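Local structure of exported gluconolactonase (Xanthomonas campestris pv. campestris, 3DR2) at the interface of chains A and B. The protein hydrolyses gluconolactone to gluconate in glucose secondary metabolism, as a calcium-binding six-bladed propeller of the SMP-30 family that forms a dimer. Residues are numbered along the deposited sequence; one frame, centred on the assembly and turned at random. Chains: chain A/B, Exported gluconolactonase.

Contact 1: the interface of chains A and B. Residues chain A 5, 66-68, 83-84; chain B 67, 87, 156, 159-160.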
loop_
_atom_site.group_PDB
_atom_site.type_symbol
_atom_site.label_atom_id
_atom_site.label_comp_id
_atom_site.label_asym_id
_atom_site.label_seq_id
_atom_site.Cartn_x
_atom_site.Cartn_y
_atom_site.Cartn_z
ATOM N N CYS A 5 -12.743 10.151 3.689
ATOM C CA CYS A 5 -13.399 9.289 4.658
ATOM C C CYS A 5 -12.657 9.169 5.981
ATOM O O CYS A 5 -11.468 9.473 6.084
ATOM C CB CYS A 5 -13.667 7.894 4.078
ATOM S SG CYS A 5 -12.263 6.742 3.933
ATOM N N GLY A 66 0.206 3.474 0.795
ATOM C CA GLY A 66 -1.244 3.470 0.677
ATOM C C GLY A 66 -1.763 4.665 -0.106
ATOM O O GLY A 66 -2.960 4.779 -0.367
ATOM N N ARG A 67 -0.853 5.568 -0.462
ATOM C CA ARG A 67 -1.183 6.750 -1.240
ATOM C C ARG A 67 -2.258 7.643 -0.640
ATOM O O ARG A 67 -3.248 7.991 -1.284
ATOM C CB ARG A 67 -1.549 6.320 -2.663
ATOM C CG ARG A 67 -0.488 5.393 -3.251
ATOM C CD ARG A 67 -0.849 4.856 -4.628
ATOM N NE ARG A 67 -0.838 5.897 -5.651
ATOM C CZ ARG A 67 -0.887 5.655 -6.957
ATOM N NH1 ARG A 67 -0.949 4.404 -7.400
ATOM N NH2 ARG A 67 -0.870 6.665 -7.821
ATOM N N ARG A 68 -2.031 8.026 0.610
ATOM C CA ARG A 68 -2.939 8.907 1.328
ATOM C C ARG A 68 -2.155 9.811 2.256
ATOM O O ARG A 68 -1.047 9.479 2.665
ATOM C CB ARG A 68 -3.905 8.098 2.198
ATOM C CG ARG A 68 -5.073 7.456 1.482
ATOM C CD ARG A 68 -5.872 6.640 2.486
ATOM N NE ARG A 68 -7.199 6.277 2.005
ATOM C CZ ARG A 68 -7.862 5.200 2.413
ATOM N NH1 ARG A 68 -7.314 4.383 3.293
ATOM N NH2 ARG A 68 -9.080 4.950 1.961
ATOM N N ASP A 83 -6.438 11.906 -0.812
ATOM C CA ASP A 83 -6.577 10.511 -1.218
ATOM C C ASP A 83 -5.992 10.225 -2.602
ATOM O O ASP A 83 -5.875 11.128 -3.439
ATOM C CB ASP A 83 -8.063 10.122 -1.186
ATOM C CG ASP A 83 -8.281 8.617 -1.165
ATOM O OD1 ASP A 83 -7.576 7.910 -0.408
ATOM O OD2 ASP A 83 -9.178 8.142 -1.895
ATOM N N ALA A 84 -5.622 8.965 -2.822
ATOM C CA ALA A 84 -5.047 8.512 -4.090
ATOM C C ALA A 84 -3.929 9.441 -4.545
ATOM O O ALA A 84 -3.889 9.880 -5.699
ATOM C CB ALA A 84 -6.139 8.432 -5.157
ATOM N N ARG B 67 -3.167 0.227 -4.624
ATOM C CA ARG B 67 -4.154 0.885 -5.472
ATOM C C ARG B 67 -3.773 0.983 -6.937
ATOM O O ARG B 67 -3.786 2.060 -7.531
ATOM C CB ARG B 67 -4.450 2.268 -4.904
ATOM C CG ARG B 67 -4.752 2.203 -3.417
ATOM C CD ARG B 67 -4.965 3.571 -2.808
ATOM N NE ARG B 67 -6.198 4.191 -3.275
ATOM C CZ ARG B 67 -6.745 5.258 -2.709
ATOM N NH1 ARG B 67 -6.162 5.818 -1.657
ATOM N NH2 ARG B 67 -7.874 5.764 -3.192
ATOM N N PHE B 87 -9.225 1.020 -4.668
ATOM C CA PHE B 87 -9.011 -0.286 -4.054
ATOM C C PHE B 87 -9.627 -1.436 -4.834
ATOM O O PHE B 87 -10.453 -2.197 -4.319
ATOM C CB PHE B 87 -9.529 -0.288 -2.609
ATOM C CG PHE B 87 -8.888 0.760 -1.745
ATOM C CD1 PHE B 87 -9.485 2.004 -1.581
ATOM C CD2 PHE B 87 -7.658 0.522 -1.139
ATOM C CE1 PHE B 87 -8.867 3.000 -0.829
ATOM C CE2 PHE B 87 -7.030 1.515 -0.384
ATOM C CZ PHE B 87 -7.638 2.753 -0.231
ATOM N N PRO B 156 -8.786 -0.157 6.763
ATOM C CA PRO B 156 -8.401 1.089 6.084
ATOM C C PRO B 156 -7.440 0.928 4.911
ATOM O O PRO B 156 -7.527 1.659 3.925
ATOM C CB PRO B 156 -7.783 1.921 7.210
ATOM C CG PRO B 156 -8.521 1.446 8.421
ATOM C CD PRO B 156 -8.558 -0.046 8.215
ATOM N N GLY B 159 -9.731 0.056 1.802
ATOM C CA GLY B 159 -10.978 0.739 1.491
ATOM C C GLY B 159 -11.310 1.826 2.492
ATOM O O GLY B 159 -10.413 2.365 3.138
ATOM N N CYS B 160 -12.591 2.173 2.602
ATOM C CA CYS B 160 -13.039 3.177 3.565
ATOM C C CYS B 160 -13.969 2.490 4.554
ATOM O O CYS B 160 -15.015 1.958 4.171
ATOM C CB CYS B 160 -13.786 4.321 2.878
ATOM S SG CYS B 160 -12.738 5.682 2.257
#
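B:Arg67 meets A:Asp83 and A:Ala84 from a loop turn with both backbone torsions positive, while A:Arg68 starts strand 68-73 with an extended backbone and faces the 3-10 helix 156-158 of chain B and the loop after it. The guanidinium of B:Arg67 grips the carboxylate of A:Asp83 end-on in a salt bridge, NH1 lying 2.8 Å from OD1 and NH2 3.0 Å from OD2. Both bonds are nearly straight and run in the guanidinium plane, yet they reach the carboxylate from above its plane, the two groups being turned 43° apart. A bend at chi3 (69°) in B:Arg67 swings the guanidinium between B:Phe87 CE1, over the centre of one face, and A:Ala84 CA on the other. A:Arg68 NE also bonds to A:Asp83 OD1 at 2.9 Å, nearly in line with the C-O bond and slightly to the opposite face from B:Arg67 NH1. The carboxylate is thus shared by an arginine of each chain and would partly ease their repulsion. The extended chain of A:Arg68 carries its tip on to chain B: NH2 bonds almost straight to B:Gly159 O at 3.1 Å, which lies in the guanidinium plane, and NH1 makes a more bent bond to B:Pro156 O at 2.8 Å, tilted from it. Both donors stand above the carbonyl planes, more steeply at B:Gly159. The rim of B:Phe87, at CZ, sits over one face of this guanidinium, 3.6 Å from A:Arg68 CZ. Beside the A:Arg68 guanidinium a disulfide joins A:Cys5 SG to B:Cys160 SG at 2.0 Å. With its symmetry twin, this patch ties each subunit's N-terminal segment covalently to its neighbour and adds an ion pair across the interface.

Contact 2: the interface of chains A and B. Residues chain A 6-7, 41, 43, 68; chain B 155-157, 161.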
loop_
_atom_site.group_PDB
_atom_site.type_symbol
_atom_site.label_atom_id
_atom_site.label_comp_id
_atom_site.label_asym_id
_atom_site.label_seq_id
_atom_site.Cartn_x
_atom_site.Cartn_y
_atom_site.Cartn_z
ATOM N N ARG A 6 -13.390 8.759 7.007
ATOM C CA ARG A 6 -12.827 8.585 8.336
ATOM C C ARG A 6 -12.286 7.163 8.430
ATOM O O ARG A 6 -13.039 6.202 8.261
ATOM C CB ARG A 6 -13.908 8.798 9.396
ATOM C CG ARG A 6 -13.407 8.637 10.818
ATOM C CD ARG A 6 -14.545 8.299 11.755
ATOM N NE ARG A 6 -15.599 9.306 11.706
ATOM C CZ ARG A 6 -16.751 9.214 12.364
ATOM N NH1 ARG A 6 -17.650 10.184 12.261
ATOM N NH2 ARG A 6 -17.003 8.151 13.118
ATOM N N VAL A 7 -10.988 7.026 8.691
ATOM C CA VAL A 7 -10.373 5.707 8.788
ATOM C C VAL A 7 -10.187 5.194 10.219
ATOM O O VAL A 7 -9.791 4.052 10.422
ATOM C CB VAL A 7 -9.022 5.658 8.028
ATOM C CG1 VAL A 7 -9.277 5.719 6.523
ATOM C CG2 VAL A 7 -8.134 6.812 8.457
ATOM N N TYR A 41 -2.624 5.179 15.604
ATOM C CA TYR A 41 -3.146 4.572 14.386
ATOM C C TYR A 41 -2.253 3.390 14.056
ATOM O O TYR A 41 -1.049 3.448 14.273
ATOM C CB TYR A 41 -3.101 5.585 13.235
ATOM C CG TYR A 41 -3.873 5.186 11.993
ATOM C CD1 TYR A 41 -5.265 5.262 11.958
ATOM C CD2 TYR A 41 -3.208 4.766 10.837
ATOM C CE1 TYR A 41 -5.980 4.937 10.805
ATOM C CE2 TYR A 41 -3.907 4.439 9.681
ATOM C CZ TYR A 41 -5.299 4.530 9.671
ATOM O OH TYR A 41 -6.008 4.241 8.524
ATOM N N GLN A 43 -3.224 1.204 11.106
ATOM C CA GLN A 43 -3.794 0.620 9.898
ATOM C C GLN A 43 -3.210 1.094 8.567
ATOM O O GLN A 43 -3.785 0.843 7.514
ATOM C CB GLN A 43 -5.313 0.829 9.894
ATOM C CG GLN A 43 -6.031 0.118 11.037
ATOM C CD GLN A 43 -5.874 -1.385 10.968
ATOM O OE1 GLN A 43 -6.181 -2.003 9.945
ATOM N NE2 GLN A 43 -5.404 -1.987 12.058
ATOM N N ARG A 68 -2.031 8.026 0.610
ATOM C CA ARG A 68 -2.939 8.907 1.328
ATOM C C ARG A 68 -2.155 9.811 2.256
ATOM O O ARG A 68 -1.047 9.479 2.665
ATOM C CB ARG A 68 -3.905 8.098 2.198
ATOM C CG ARG A 68 -5.073 7.456 1.482
ATOM C CD ARG A 68 -5.872 6.640 2.486
ATOM N NE ARG A 68 -7.199 6.277 2.005
ATOM C CZ ARG A 68 -7.862 5.200 2.413
ATOM N NH1 ARG A 68 -7.314 4.383 3.293
ATOM N NH2 ARG A 68 -9.080 4.950 1.961
ATOM N N LYS B 155 -11.090 -2.598 6.964
ATOM C CA LYS B 155 -9.641 -2.446 6.959
ATOM C C LYS B 155 -9.277 -1.229 6.118
ATOM O O LYS B 155 -9.427 -1.245 4.894
ATOM C CB LYS B 155 -8.990 -3.705 6.389
ATOM C CG LYS B 155 -7.477 -3.736 6.509
ATOM C CD LYS B 155 -6.912 -5.091 6.081
ATOM C CE LYS B 155 -7.417 -6.227 6.966
ATOM N NZ LYS B 155 -7.014 -6.094 8.395
ATOM N N PRO B 156 -8.786 -0.157 6.763
ATOM C CA PRO B 156 -8.401 1.089 6.084
ATOM C C PRO B 156 -7.440 0.928 4.911
ATOM O O PRO B 156 -7.527 1.659 3.925
ATOM C CB PRO B 156 -7.783 1.921 7.210
ATOM C CG PRO B 156 -8.521 1.446 8.421
ATOM C CD PRO B 156 -8.558 -0.046 8.215
ATOM N N SER B 157 -6.515 -0.016 5.016
ATOM C CA SER B 157 -5.547 -0.232 3.946
ATOM C C SER B 157 -6.199 -0.816 2.702
ATOM O O SER B 157 -5.578 -0.878 1.626
ATOM C CB SER B 157 -4.430 -1.164 4.420
ATOM O OG SER B 157 -4.960 -2.400 4.860
ATOM N N PRO B 161 -13.588 2.472 5.838
ATOM C CA PRO B 161 -14.404 1.837 6.872
ATOM C C PRO B 161 -15.825 2.383 6.917
ATOM O O PRO B 161 -16.057 3.569 6.676
ATOM C CB PRO B 161 -13.629 2.138 8.150
ATOM C CG PRO B 161 -12.218 2.148 7.683
ATOM C CD PRO B 161 -12.303 2.932 6.398
HETATM O O HOH W 1 -5.377 -1.510 7.286
HETATM O O HOH W 2 -14.968 5.711 6.116
#
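A:Gln43, A:Val7 and A:Tyr41 receive B:Pro156 in a knob-like contact edged by bridging waters, part of the two-fold interface that joins two propellers into a dimer. The proline ring, at the start of the 3-10 helix 156-158, is pushed against chain A by its CB, CG and CD. Its CG lies 3.6 Å from A:Gln43 CB and 3.5 Å from the backbone carbonyl A:Val7 O, and its CD is 3.5 Å from the amide oxygen A:Gln43 OE1; carbonyl and amide oxygens thus line the seat along with carbon. The side chain of A:Gln43 is bent at chi2 (-63°), which folds it across the proline ring at a slant and turns OE1 back towards the same water that its backbone carbonyl binds. A:Val7 also comes in obliquely, its CB 4.0 Å from B:Pro156 CB, while CG1 approaches B:Pro161 CD. The hydroxyl tip of A:Tyr41, sliding past the proline in the opposite direction, touches B:Pro156 CB. Water 1 gathers four polar atoms: A:Gln43 O, A:Gln43 OE1, the backbone N of B:Ser157 and its hydroxyl OG, with A:Gln43 O 2.8 Å away. The chi1 of B:Ser157 (58°) sets OG between backbone N and carbonyl carbon, allowing the hydroxyl and the amide to reach one water together. The B:Lys155 side chain crosses that of A:Gln43 at about a right angle, its CG near OE1. Farther along, water 2 stands between two backbone carbonyls and lies 2.9 Å from A:Arg6 O; its other partner is B:Pro161 O. B:Pro161 meanwhile rests its CD near A:Arg6 O. The fit around one proline, together with water-mediated bonds to backbone and side-chain atoms, thus seats the N-terminal segment and the A:Gln43 loop against the partner, helping to hold the dimer together.

Contact 1 and contact 2 are neighbouring parts of one dimer interface, the centres of their C-alpha atoms about 7 Å apart. They share A:Arg68 and B:Pro156: the proline offers its carbonyl to the arginine in contact 1 and its ring to chain A in contact 2. The N-terminal segment of chain A also runs through both, from A:Cys5 to A:Arg6 and A:Val7, as does the chain B stretch from B:Pro156 to B:Pro161. Covalent and ionic fastening thus adjoins a watered proline seat, and two-fold symmetry repeats the pair with the chains exchanged.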